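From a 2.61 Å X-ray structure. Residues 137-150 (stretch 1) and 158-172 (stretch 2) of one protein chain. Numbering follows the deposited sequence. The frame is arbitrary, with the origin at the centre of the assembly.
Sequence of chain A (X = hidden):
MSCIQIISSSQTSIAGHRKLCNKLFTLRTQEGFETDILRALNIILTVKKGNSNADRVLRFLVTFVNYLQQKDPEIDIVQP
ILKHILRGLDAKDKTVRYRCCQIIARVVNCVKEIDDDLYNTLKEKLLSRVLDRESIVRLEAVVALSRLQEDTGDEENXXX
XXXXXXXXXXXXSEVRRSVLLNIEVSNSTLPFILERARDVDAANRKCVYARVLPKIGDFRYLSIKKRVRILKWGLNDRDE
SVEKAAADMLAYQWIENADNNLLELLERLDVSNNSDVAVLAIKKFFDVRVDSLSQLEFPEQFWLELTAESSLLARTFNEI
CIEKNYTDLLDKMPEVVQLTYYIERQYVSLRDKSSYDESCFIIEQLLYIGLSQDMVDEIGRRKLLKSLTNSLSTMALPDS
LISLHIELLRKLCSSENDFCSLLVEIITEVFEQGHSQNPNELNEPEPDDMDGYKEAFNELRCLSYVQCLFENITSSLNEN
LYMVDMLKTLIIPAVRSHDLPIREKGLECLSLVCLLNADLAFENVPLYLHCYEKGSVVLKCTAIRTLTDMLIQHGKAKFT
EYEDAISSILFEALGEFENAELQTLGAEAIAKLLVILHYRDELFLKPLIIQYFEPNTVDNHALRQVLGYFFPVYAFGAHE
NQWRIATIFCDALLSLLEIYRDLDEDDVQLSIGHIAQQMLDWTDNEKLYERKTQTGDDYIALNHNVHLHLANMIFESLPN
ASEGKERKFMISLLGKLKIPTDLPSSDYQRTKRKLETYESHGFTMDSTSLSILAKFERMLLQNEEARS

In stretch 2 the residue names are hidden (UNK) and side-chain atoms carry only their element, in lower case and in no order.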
# COMPACT_ATOMS: atom_id res chain seq x y z
N VAL A 137 -27.82 9.17 8.95
CA VAL A 137 -29.02 8.38 8.67
C VAL A 137 -28.63 7.05 8.03
O VAL A 137 -29.15 5.99 8.41
CB VAL A 137 -29.98 9.18 7.77
CG1 VAL A 137 -31.23 8.36 7.45
CG2 VAL A 137 -30.36 10.50 8.43
N ARG A 138 -27.73 7.09 7.05
CA ARG A 138 -27.28 5.86 6.41
C ARG A 138 -26.69 4.90 7.43
O ARG A 138 -26.99 3.70 7.42
CB ARG A 138 -26.25 6.20 5.33
CG ARG A 138 -26.84 6.83 4.08
CD ARG A 138 -25.74 7.24 3.12
NE ARG A 138 -25.22 8.56 3.43
CZ ARG A 138 -24.00 8.99 3.10
NH1 ARG A 138 -23.16 8.20 2.45
NH2 ARG A 138 -23.62 10.22 3.43
N LEU A 139 -25.83 5.41 8.31
CA LEU A 139 -25.21 4.57 9.33
C LEU A 139 -26.26 3.75 10.07
O LEU A 139 -26.20 2.52 10.09
CB LEU A 139 -24.42 5.45 10.30
CG LEU A 139 -23.29 4.78 11.11
CD1 LEU A 139 -22.54 5.83 11.90
CD2 LEU A 139 -23.81 3.69 12.03
N GLU A 140 -27.23 4.42 10.69
CA GLU A 140 -28.25 3.72 11.45
C GLU A 140 -29.20 2.94 10.56
O GLU A 140 -29.85 2.00 11.04
CB GLU A 140 -29.03 4.71 12.31
CG GLU A 140 -28.18 5.47 13.31
CD GLU A 140 -27.59 4.57 14.37
OE1 GLU A 140 -28.02 3.40 14.47
OE2 GLU A 140 -26.69 5.03 15.11
N ALA A 141 -29.31 3.30 9.28
CA ALA A 141 -30.26 2.62 8.40
C ALA A 141 -29.78 1.22 8.06
O ALA A 141 -30.57 0.27 8.08
CB ALA A 141 -30.47 3.45 7.13
N VAL A 142 -28.49 1.07 7.73
CA VAL A 142 -27.98 -0.25 7.39
C VAL A 142 -28.06 -1.18 8.60
O VAL A 142 -28.35 -2.37 8.47
CB VAL A 142 -26.53 -0.15 6.85
CG1 VAL A 142 -26.47 0.81 5.67
CG2 VAL A 142 -25.57 0.28 7.95
N VAL A 143 -27.83 -0.64 9.80
CA VAL A 143 -27.98 -1.43 11.01
C VAL A 143 -29.42 -1.91 11.14
O VAL A 143 -29.68 -3.09 11.43
CB VAL A 143 -27.54 -0.62 12.24
CG1 VAL A 143 -27.61 -1.49 13.50
CG2 VAL A 143 -26.13 -0.08 12.06
N ALA A 144 -30.38 -1.01 10.93
CA ALA A 144 -31.78 -1.40 10.96
C ALA A 144 -32.09 -2.39 9.85
O ALA A 144 -32.68 -3.45 10.08
CB ALA A 144 -32.67 -0.16 10.84
N LEU A 145 -31.68 -2.06 8.62
CA LEU A 145 -32.00 -2.91 7.48
C LEU A 145 -31.32 -4.27 7.61
O LEU A 145 -31.91 -5.30 7.25
CB LEU A 145 -31.57 -2.21 6.19
CG LEU A 145 -32.33 -2.61 4.93
CD1 LEU A 145 -32.22 -1.52 3.88
CD2 LEU A 145 -31.80 -3.91 4.37
N SER A 146 -30.10 -4.30 8.13
CA SER A 146 -29.38 -5.56 8.29
C SER A 146 -30.12 -6.55 9.19
O SER A 146 -29.70 -7.71 9.27
CB SER A 146 -27.98 -5.30 8.86
OG SER A 146 -28.06 -4.74 10.16
N ARG A 147 -31.18 -6.12 9.87
CA ARG A 147 -31.97 -7.03 10.69
C ARG A 147 -32.99 -7.82 9.87
O ARG A 147 -33.64 -8.72 10.43
CB ARG A 147 -32.69 -6.25 11.79
CG ARG A 147 -31.75 -5.62 12.80
CD ARG A 147 -31.16 -6.67 13.73
NE ARG A 147 -29.99 -6.18 14.45
CZ ARG A 147 -28.73 -6.37 14.05
NH1 ARG A 147 -28.45 -7.04 12.94
NH2 ARG A 147 -27.73 -5.87 14.78
N LEU A 148 -33.14 -7.52 8.58
CA LEU A 148 -34.06 -8.24 7.70
C LEU A 148 -33.31 -8.92 6.56
O LEU A 148 -33.84 -9.07 5.46
CB LEU A 148 -35.12 -7.29 7.15
CG LEU A 148 -35.96 -6.54 8.18
CD1 LEU A 148 -36.93 -5.60 7.48
CD2 LEU A 148 -36.71 -7.50 9.09
N GLN A 149 -32.07 -9.33 6.81
CA GLN A 149 -31.27 -9.97 5.77
C GLN A 149 -31.82 -11.35 5.44
O GLN A 149 -32.18 -12.12 6.34
CB GLN A 149 -29.81 -10.07 6.21
CG GLN A 149 -29.09 -8.73 6.27
CD GLN A 149 -27.61 -8.87 6.58
OE1 GLN A 149 -26.79 -8.11 6.06
NE2 GLN A 149 -27.26 -9.82 7.43
N GLU A 150 -31.88 -11.66 4.15
CA GLU A 150 -32.45 -12.91 3.67
C GLU A 150 -33.71 -13.29 4.43
O GLU A 150 -34.73 -12.61 4.34
CB GLU A 150 -31.42 -14.04 3.77
CG GLU A 150 -30.40 -14.06 2.63
CD GLU A 150 -30.24 -15.43 1.98
OE1 GLU A 150 -30.88 -16.40 2.44
OE2 GLU A 150 -29.46 -15.54 1.00
N UNK A 158 -31.49 -8.68 -3.09
CA UNK A 158 -31.74 -7.25 -3.22
C UNK A 158 -31.34 -6.54 -1.93
O UNK A 158 -30.69 -5.49 -1.95
o UNK A 158 -34.88 -8.41 -4.45
c UNK A 158 -33.75 -7.90 -4.61
c UNK A 158 -33.21 -6.98 -3.53
o UNK A 158 -33.05 -8.11 -5.62
N UNK A 159 -31.73 -7.13 -0.79
CA UNK A 159 -31.25 -6.67 0.51
C UNK A 159 -29.73 -6.62 0.51
O UNK A 159 -29.11 -5.57 0.73
c UNK A 159 -31.76 -7.59 1.63
c UNK A 159 -31.60 -6.92 2.98
c UNK A 159 -33.22 -7.99 1.43
N UNK A 160 -29.11 -7.77 0.24
CA UNK A 160 -27.66 -7.90 0.33
C UNK A 160 -26.96 -6.99 -0.67
O UNK A 160 -26.07 -6.21 -0.30
n UNK A 160 -25.85 -13.39 -2.20
n UNK A 160 -25.97 -12.12 -0.28
c UNK A 160 -25.79 -9.65 -0.07
c UNK A 160 -26.09 -13.29 -0.90
n UNK A 160 -26.44 -14.37 -0.21
c UNK A 160 -25.58 -10.88 -0.94
c UNK A 160 -27.28 -9.37 0.10
N UNK A 161 -27.34 -7.08 -1.95
CA UNK A 161 -26.62 -6.36 -2.99
C UNK A 161 -26.50 -4.87 -2.68
O UNK A 161 -25.52 -4.23 -3.08
c UNK A 161 -27.33 -6.55 -4.33
n UNK A 161 -28.30 -8.36 -5.62
o UNK A 161 -26.48 -8.79 -4.39
c UNK A 161 -27.34 -8.00 -4.78
N UNK A 162 -27.46 -4.31 -1.95
CA UNK A 162 -27.41 -2.90 -1.61
C UNK A 162 -26.31 -2.63 -0.60
O UNK A 162 -25.66 -1.58 -0.63
c UNK A 162 -28.78 -2.43 -1.10
c UNK A 162 -28.70 -1.03 -0.51
c UNK A 162 -29.80 -2.48 -2.24
c UNK A 162 -31.22 -2.47 -1.78
N UNK A 163 -26.07 -3.58 0.32
CA UNK A 163 -25.04 -3.38 1.33
C UNK A 163 -23.65 -3.47 0.73
O UNK A 163 -22.78 -2.65 1.03
c UNK A 163 -25.23 -4.40 2.45
c UNK A 163 -26.67 -2.99 3.96
c UNK A 163 -26.84 -5.48 4.06
c UNK A 163 -26.59 -4.28 3.16
N UNK A 164 -23.42 -4.47 -0.13
CA UNK A 164 -22.18 -4.51 -0.90
C UNK A 164 -21.94 -3.17 -1.59
O UNK A 164 -20.79 -2.71 -1.69
c UNK A 164 -22.59 -7.04 -1.48
c UNK A 164 -22.83 -7.93 -2.69
c UNK A 164 -22.25 -5.62 -1.95
c UNK A 164 -21.48 -7.60 -0.61
N UNK A 165 -23.01 -2.54 -2.07
CA UNK A 165 -22.89 -1.33 -2.87
C UNK A 165 -22.42 -0.15 -2.03
O UNK A 165 -21.58 0.64 -2.48
c UNK A 165 -24.23 -1.05 -3.54
c UNK A 165 -24.35 0.30 -4.16
c UNK A 165 -25.03 2.60 -4.02
c UNK A 165 -23.92 0.53 -5.45
c UNK A 165 -24.59 2.82 -5.30
c UNK A 165 -24.03 1.78 -6.02
c UNK A 165 -24.91 1.35 -3.45
N UNK A 166 -22.95 -0.01 -0.81
CA UNK A 166 -22.52 1.07 0.06
C UNK A 166 -21.15 0.78 0.67
O UNK A 166 -20.27 1.64 0.67
c UNK A 166 -25.91 1.78 1.84
c UNK A 166 -24.77 3.25 0.17
c UNK A 166 -24.91 1.83 0.70
c UNK A 166 -23.56 1.30 1.16
N UNK A 167 -20.98 -0.43 1.21
CA UNK A 167 -19.70 -0.89 1.72
C UNK A 167 -18.58 -0.55 0.74
O UNK A 167 -17.46 -0.23 1.14
c UNK A 167 -17.98 -2.65 3.70
c UNK A 167 -18.43 -3.09 2.32
c UNK A 167 -19.75 -2.40 1.96
c UNK A 167 -18.59 -4.60 2.26
N UNK A 168 -18.89 -0.63 -0.55
CA UNK A 168 -17.89 -0.52 -1.61
C UNK A 168 -17.71 0.91 -2.10
O UNK A 168 -16.61 1.28 -2.52
c UNK A 168 -17.34 -1.45 -3.94
c UNK A 168 -17.78 -2.41 -5.04
o UNK A 168 -17.26 -2.35 -6.16
n UNK A 168 -18.73 -3.29 -4.75
c UNK A 168 -18.29 -1.43 -2.77
N UNK A 169 -18.77 1.73 -2.07
CA UNK A 169 -18.72 3.06 -2.65
C UNK A 169 -19.13 4.19 -1.71
O UNK A 169 -18.98 5.35 -2.09
c UNK A 169 -19.63 3.12 -3.90
c UNK A 169 -19.14 2.23 -5.01
n UNK A 169 -18.24 2.75 -5.84
o UNK A 169 -19.55 1.08 -5.13
N UNK A 170 -19.63 3.89 -0.52
CA UNK A 170 -20.07 4.96 0.37
C UNK A 170 -18.89 5.87 0.71
O UNK A 170 -17.82 5.37 1.09
o UNK A 170 -20.50 6.24 3.13
c UNK A 170 -21.27 5.45 2.54
o UNK A 170 -22.51 5.50 2.66
c UNK A 170 -20.67 4.38 1.65
N UNK A 171 -19.04 7.19 0.61
CA UNK A 171 -17.91 8.08 0.91
C UNK A 171 -17.60 8.23 2.39
O UNK A 171 -16.55 8.79 2.73
c UNK A 171 -18.35 9.42 0.30
c UNK A 171 -19.83 9.37 0.34
c UNK A 171 -20.21 7.94 0.12
N UNK A 172 -18.48 7.77 3.27
CA UNK A 172 -18.27 7.90 4.71
C UNK A 172 -17.69 6.61 5.27
O UNK A 172 -18.20 5.52 5.00
o UNK A 172 -19.42 8.24 6.82
c UNK A 172 -19.59 8.23 5.41

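Position 158 carries two carbons, the second holding two oxygens, and lies beyond reach of stretch 1: Asp158, at the start of the helix. Position 159 has three carbons, one bearing the other two; CA-to-CB points toward stretch 1, and the side chain touches Leu145 and Gln149. This beta-branched residue is Val159; its CG1 lies 3.3 Å from Leu145 CD2, a tight apolar contact, and 4.1 Å from Gln149 CA, so it packs against both.

At 160, three carbons lead to a nitrogen and then a carbon with two more nitrogens, a guanidinium that approaches Glu150: Arg160. It leaves the backbone sideways, but its end comes nearer, and NH2 forms a long salt bridge with Glu150 OE2 at 3.5 Å. Position 161 has two carbons, the second with one oxygen and one nitrogen, and touches nothing on stretch 1: Asn161.

Position 162 has four carbons forked at the first, one arm two carbons long, which makes it Ile162; its CA-to-CB bond points toward stretch 1, but it stops short of contact. Position 163 also has four carbons, forked at the second, and touches Val142 and Gln149: Leu163. Its CD2 sits 4.1 Å from Val142 CB, while CD1 lies 3.3 Å from Gln149 OE1.

Position 164 has the same fork but is out of reach: Leu164. At 165 one carbon leads to a six-carbon ring, exposed and distant: Phe165. Position 166, four carbons forked at the second, has its CA-to-CB bond pointing toward stretch 1 and touches Val142: Leu166, with CD1 4.0 Å from Val142 CG1. Position 167 repeats that fork out of reach: Leu167.

Position 168 has three carbons, the third with an oxygen and a nitrogen: Gln168. Position 169 has one carbon fewer before the same pair: Asn169. Neither touches stretch 1.

At 170, two carbons end in two oxygens, one close to Arg138. This is Asp170, the first residue to leave helical geometry. Its OD2 accepts a weak hydrogen bond from Arg138 NH1 at 2.8 Å, within a salt bridge. Position 171 closes three carbons onto its backbone nitrogen and touches Arg138: Pro171, with CD 3.8 Å from Arg138 NH1, at the guanidinium edge. Position 172 has one carbon and one oxygen: Ser172, at the N-cap position of the next helix, its N donating a hydrogen bond to Asp170 OD1 at 2.5 Å.

Two helices run nearly antiparallel, at 150°; Val159, Leu163 and Leu166, spaced four and three apart, meet Leu145 and Val142, and a salt bridge lies toward each end.

Stretch 2, residues 158-172: DVRNILLFLLQNDPS
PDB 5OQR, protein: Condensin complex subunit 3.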